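Local coordinates for protein Afp1 (Serratia entomophila, PDB 6RBN) that probably forms the inner tube of the anti-feeding prophage, a contractile injection system, by stacking many copies inside the sheath, at residues T31-L36 and I64-G69. Numbering follows the deposited sequence.
Sequences TSASGL and ITLSKG
Ser34 and Thr65 pair through two backbone hydrogen bonds, Ser34 N to Thr65 O at 3.0 Å and the nearly straight Thr65 N to Ser34 O at 2.9 Å, joining strand 32-34 antiparallel to strand 63-69. At the other end, Ser32 N to Ser67 O and Ser67 N to Ser32 O are weak bonds. Thr31 N also donates to Ser67 O, at 2.8 Å; two successive amides thus point to one carbonyl, as in a classic beta bulge. Between these pairs, Ala33 CA directs a CA-H...O contact to Thr65 O.

The two sheet faces differ. On the polar one, Ser67 OG stands between its own N and carbonyl carbon (chi1 68°) and meets Ser32 CB at 3.3 Å, while Ser34 OG lies against Thr65 CB. On the apolar one, Leu66 CD2 packs on Ala33 CB at 3.7 Å, and the Leu36 and Ile64 side chains cross obliquely, CD1 of Leu36 3.8 Å from CG2 of Ile64; Ile96 and Val112 extend this core.

Strand 134-140 flanks strand 63-69, whereas Ser32 and Ala33 pair antiparallel with a strand of a neighbouring subunit, consistent with the gp19-like tail tube fold, in which adjacent subunits' sheets join into the tube's beta-barrel wall.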
loop_
_atom_site.group_PDB
_atom_site.type_symbol
_atom_site.label_atom_id
_atom_site.label_comp_id
_atom_site.label_asym_id
_atom_site.label_seq_id
_atom_site.Cartn_x
_atom_site.Cartn_y
_atom_site.Cartn_z
ATOM N N THR A 31 0.948 11.033 41.334
ATOM C CA THR A 31 0.575 10.452 40.053
ATOM C C THR A 31 -0.588 9.481 40.197
ATOM O O THR A 31 -1.540 9.523 39.414
ATOM C CB THR A 31 1.775 9.736 39.439
ATOM O OG1 THR A 31 2.863 10.654 39.343
ATOM C CG2 THR A 31 1.445 9.230 38.051
ATOM N N SER A 32 -0.518 8.603 41.190
ATOM C CA SER A 32 -1.541 7.598 41.415
ATOM C C SER A 32 -2.016 7.664 42.858
ATOM O O SER A 32 -1.332 8.192 43.734
ATOM C CB SER A 32 -1.029 6.192 41.102
ATOM O OG SER A 32 -0.683 6.067 39.736
ATOM N N ALA A 33 -3.204 7.111 43.081
ATOM C CA ALA A 33 -3.788 7.021 44.416
ATOM C C ALA A 33 -4.805 5.892 44.380
ATOM O O ALA A 33 -5.834 6.017 43.714
ATOM C CB ALA A 33 -4.439 8.334 44.818
ATOM N N SER A 34 -4.525 4.801 45.080
ATOM C CA SER A 34 -5.394 3.636 45.051
ATOM C C SER A 34 -5.555 3.063 46.450
ATOM O O SER A 34 -4.790 3.372 47.364
ATOM C CB SER A 34 -4.851 2.561 44.106
ATOM O OG SER A 34 -3.623 2.044 44.582
ATOM N N GLY A 35 -6.573 2.224 46.603
ATOM C CA GLY A 35 -6.783 1.500 47.837
ATOM C C GLY A 35 -7.638 2.191 48.867
ATOM O O GLY A 35 -7.506 1.895 50.058
ATOM N N LEU A 36 -8.518 3.098 48.458
ATOM C CA LEU A 36 -9.328 3.857 49.407
ATOM C C LEU A 36 -10.689 3.186 49.571
ATOM O O LEU A 36 -11.743 3.775 49.354
ATOM C CB LEU A 36 -9.461 5.307 48.953
ATOM C CG LEU A 36 -8.269 6.239 49.210
ATOM C CD1 LEU A 36 -7.171 6.125 48.167
ATOM C CD2 LEU A 36 -8.722 7.662 49.338
ATOM N N ILE A 64 -3.515 2.214 51.700
ATOM C CA ILE A 64 -3.601 3.255 50.687
ATOM C C ILE A 64 -2.243 3.408 50.028
ATOM O O ILE A 64 -1.222 3.510 50.714
ATOM C CB ILE A 64 -4.080 4.572 51.317
ATOM C CG1 ILE A 64 -5.479 4.364 51.879
ATOM C CG2 ILE A 64 -4.066 5.706 50.316
ATOM C CD1 ILE A 64 -5.910 5.434 52.792
ATOM N N THR A 65 -2.229 3.420 48.698
ATOM C CA THR A 65 -1.009 3.519 47.912
ATOM C C THR A 65 -0.973 4.860 47.200
ATOM O O THR A 65 -1.869 5.168 46.410
ATOM C CB THR A 65 -0.928 2.379 46.899
ATOM O OG1 THR A 65 -0.799 1.128 47.586
ATOM C CG2 THR A 65 0.237 2.582 45.959
ATOM N N LEU A 66 0.057 5.650 47.481
ATOM C CA LEU A 66 0.324 6.899 46.783
ATOM C C LEU A 66 1.661 6.775 46.072
ATOM O O LEU A 66 2.592 6.160 46.599
ATOM C CB LEU A 66 0.362 8.082 47.751
ATOM C CG LEU A 66 -0.905 8.459 48.512
ATOM C CD1 LEU A 66 -0.604 9.560 49.502
ATOM C CD2 LEU A 66 -1.978 8.897 47.561
ATOM N N SER A 67 1.767 7.349 44.879
ATOM C CA SER A 67 3.023 7.289 44.146
ATOM C C SER A 67 3.266 8.596 43.412
ATOM O O SER A 67 2.364 9.116 42.753
ATOM C CB SER A 67 3.037 6.121 43.159
ATOM O OG SER A 67 2.112 6.328 42.118
ATOM N N LYS A 68 4.484 9.119 43.531
ATOM C CA LYS A 68 4.885 10.338 42.849
ATOM C C LYS A 68 6.315 10.180 42.360
ATOM O O LYS A 68 6.988 9.190 42.652
ATOM C CB LYS A 68 4.771 11.561 43.758
ATOM C CG LYS A 68 5.745 11.559 44.910
ATOM C CD LYS A 68 5.622 12.835 45.701
ATOM C CE LYS A 68 6.162 13.990 44.887
ATOM N NZ LYS A 68 6.185 15.262 45.642
ATOM N N GLY A 69 6.787 11.180 41.622
ATOM C CA GLY A 69 8.116 11.134 41.058
ATOM C C GLY A 69 9.177 11.677 41.991
ATOM O O GLY A 69 8.889 12.280 43.020
#